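Local coordinates for protein DspB (Aggregatibacter actinomycetemcomitans, PDB 1YHT) that probably hydrolyses the N-acetylglucosamine polymer of bacterial biofilms, as a beta-N-acetylhexosaminidase of glycoside hydrolase family 20 that releases cells from the matrix, at residues A[54-59]-A[118-123]. Numbering follows the deposited sequence.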
loop_
_atom_site.group_PDB
_atom_site.type_symbol
_atom_site.label_atom_id
_atom_site.label_comp_id
_atom_site.label_asym_id
_atom_site.label_seq_id
_atom_site.Cartn_x
_atom_site.Cartn_y
_atom_site.Cartn_z
ATOM N N PHE A 54 0.050 4.346 -4.863
ATOM C CA PHE A 54 0.125 5.073 -6.162
ATOM C C PHE A 54 1.225 4.590 -7.101
ATOM O O PHE A 54 1.320 5.066 -8.234
ATOM C CB PHE A 54 0.281 6.613 -5.952
ATOM C CG PHE A 54 1.541 7.012 -5.232
ATOM C CD1 PHE A 54 2.746 7.153 -5.915
ATOM C CD2 PHE A 54 1.527 7.234 -3.881
ATOM C CE1 PHE A 54 3.888 7.471 -5.245
ATOM C CE2 PHE A 54 2.678 7.556 -3.223
ATOM C CZ PHE A 54 3.856 7.685 -3.911
ATOM N N SER A 55 2.045 3.637 -6.632
ATOM C CA SER A 55 3.205 3.182 -7.393
ATOM C C SER A 55 3.227 1.620 -7.402
ATOM O O SER A 55 3.215 0.976 -6.344
ATOM C CB SER A 55 4.476 3.750 -6.786
ATOM O OG SER A 55 5.644 3.228 -7.416
ATOM N N ASP A 56 3.241 1.036 -8.595
ATOM C CA ASP A 56 3.339 -0.421 -8.717
ATOM C C ASP A 56 3.909 -0.734 -10.096
ATOM O O ASP A 56 4.479 0.137 -10.724
ATOM C CB ASP A 56 1.979 -1.117 -8.454
ATOM C CG ASP A 56 2.134 -2.477 -7.765
ATOM O OD1 ASP A 56 2.685 -3.394 -8.448
ATOM O OD2 ASP A 56 1.753 -2.647 -6.535
ATOM N N HIS A 57 3.744 -1.953 -10.592
ATOM C CA HIS A 57 4.273 -2.285 -11.901
ATOM C C HIS A 57 3.634 -1.506 -13.051
ATOM O O HIS A 57 4.333 -1.051 -13.947
ATOM C CB HIS A 57 4.095 -3.768 -12.206
ATOM C CG HIS A 57 4.752 -4.673 -11.234
ATOM N ND1 HIS A 57 6.120 -4.753 -11.115
ATOM C CD2 HIS A 57 4.244 -5.628 -10.424
ATOM C CE1 HIS A 57 6.426 -5.698 -10.248
ATOM N NE2 HIS A 57 5.311 -6.256 -9.820
ATOM N N GLU A 58 2.337 -1.261 -12.957
ATOM C CA GLU A 58 1.563 -0.791 -14.081
ATOM C C GLU A 58 1.649 0.736 -14.233
ATOM O O GLU A 58 1.526 1.248 -15.357
ATOM C CB GLU A 58 0.094 -1.200 -13.927
ATOM C CG GLU A 58 -0.197 -2.702 -14.030
ATOM C CD GLU A 58 0.092 -3.461 -12.763
ATOM O OE1 GLU A 58 0.607 -2.886 -11.792
ATOM O OE2 GLU A 58 -0.192 -4.662 -12.731
ATOM N N ASN A 59 1.842 1.454 -13.122
ATOM C CA ASN A 59 1.913 2.903 -13.177
ATOM C C ASN A 59 2.500 3.532 -11.907
ATOM O O ASN A 59 2.593 2.881 -10.860
ATOM C CB ASN A 59 0.501 3.456 -13.427
ATOM C CG ASN A 59 0.478 4.926 -13.844
ATOM O OD1 ASN A 59 1.435 5.471 -14.409
ATOM N ND2 ASN A 59 -0.651 5.554 -13.620
ATOM N N PRO A 118 11.254 -3.599 -2.538
ATOM C CA PRO A 118 12.078 -3.600 -3.743
ATOM C C PRO A 118 11.421 -4.109 -5.009
ATOM O O PRO A 118 11.999 -3.929 -6.086
ATOM C CB PRO A 118 13.229 -4.575 -3.379
ATOM C CG PRO A 118 12.697 -5.445 -2.390
ATOM C CD PRO A 118 11.609 -4.694 -1.635
ATOM N N ASN A 119 10.273 -4.775 -4.888
ATOM C CA ASN A 119 9.501 -5.234 -6.056
ATOM C C ASN A 119 8.379 -4.197 -6.332
ATOM O O ASN A 119 8.427 -3.086 -5.787
ATOM C CB ASN A 119 9.024 -6.686 -5.798
ATOM C CG ASN A 119 8.933 -7.551 -7.087
ATOM O OD1 ASN A 119 9.699 -8.551 -7.285
ATOM N ND2 ASN A 119 7.989 -7.202 -7.955
ATOM N N HIS A 120 7.385 -4.548 -7.152
ATOM C CA HIS A 120 6.201 -3.705 -7.352
ATOM C C HIS A 120 6.601 -2.252 -7.695
ATOM O O HIS A 120 6.019 -1.273 -7.202
ATOM C CB HIS A 120 5.287 -3.809 -6.126
ATOM C CG HIS A 120 4.532 -5.104 -6.046
ATOM N ND1 HIS A 120 3.500 -5.412 -6.909
ATOM C CD2 HIS A 120 4.662 -6.177 -5.220
ATOM C CE1 HIS A 120 3.036 -6.622 -6.623
ATOM N NE2 HIS A 120 3.707 -7.101 -5.586
ATOM N N MET A 121 7.598 -2.113 -8.579
ATOM C CA MET A 121 8.114 -0.776 -8.922
ATOM C C MET A 121 8.499 -0.601 -10.359
ATOM O O MET A 121 9.295 0.280 -10.681
ATOM C CB MET A 121 9.252 -0.359 -7.961
ATOM C CG MET A 121 10.469 -1.233 -7.926
ATOM S SD MET A 121 11.779 -0.692 -6.806
ATOM C CE MET A 121 11.863 1.053 -7.187
ATOM N N THR A 122 7.914 -1.398 -11.253
ATOM C CA THR A 122 8.260 -1.318 -12.671
ATOM C C THR A 122 7.970 0.046 -13.290
ATOM O O THR A 122 8.723 0.496 -14.119
ATOM C CB THR A 122 7.626 -2.433 -13.494
ATOM O OG1 THR A 122 7.949 -3.681 -12.884
ATOM C CG2 THR A 122 8.174 -2.442 -14.913
ATOM N N ALA A 123 6.885 0.700 -12.899
ATOM C CA ALA A 123 6.556 1.993 -13.490
ATOM C C ALA A 123 7.688 3.010 -13.221
ATOM O O ALA A 123 8.081 3.779 -14.088
ATOM C CB ALA A 123 5.232 2.492 -12.945
HETATM O O HOH W 1 6.462 1.117 -6.207
#
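Asp-56 OD1 is gripped by two N-H groups, one from the ring of His-120 and one from the backbone of His-57. His-120 ND1 donates to Asp-56 OD1 at 2.7 Å, on the syn lone pair, with the oxygen close to the ring plane. His-57 N donates to the anti lone pair of Asp-56 OD1 at 2.8 Å. The carboxylate stands steeply to the imidazole, the planes 74° apart. The other carboxylate oxygen, OD2, is hydrogen-bonded to His-53. His-120 NE2 is hydrogen-bonded to Glu-184 OE1. His-120 therefore links two acidic residues and is fixed at both nitrogens.

With CG anti to the carbonyl carbon (chi1 -59°), the His-57 ring is carried to segment 118-123. At its edge, His-57 ND1 and Thr-122 OG1 share a hydrogen bond of 2.8 Å; either could donate. His-120 CA sits over one face of the His-57 ring, 3.7 Å from its centroid, in a CH-pi contact. The two imidazoles are inclined at 40°.

Ala-123 N donates to Asp-56 O at 3.3 Å, near the start of helix 122-132. Asp-56 CA makes a CA-H...O contact of 3.2 Å with His-120 O. A water donates to His-120 O and also bonds Ser-55 OG at 2.6 Å.

An acetic acid and a glycerol, probably from the crystallisation liquor, lie near His-120. Asp-183 and Glu-184 follow strand 177-181 and resemble the catalytic Asp-Glu pair of family 20. This is consistent with Asp-56 and His-120 being second-shell residues that position Glu-184 in the active site. The fold is the family's TIM barrel. Segment 54-59 follows strand 49-53, and segment 118-123 joins the neighbouring parallel strand 110-117 to helix 122-132. The contact ties the loops leaving two adjacent barrel strands, with helix 154-171 touching Phe-54 and Met-121.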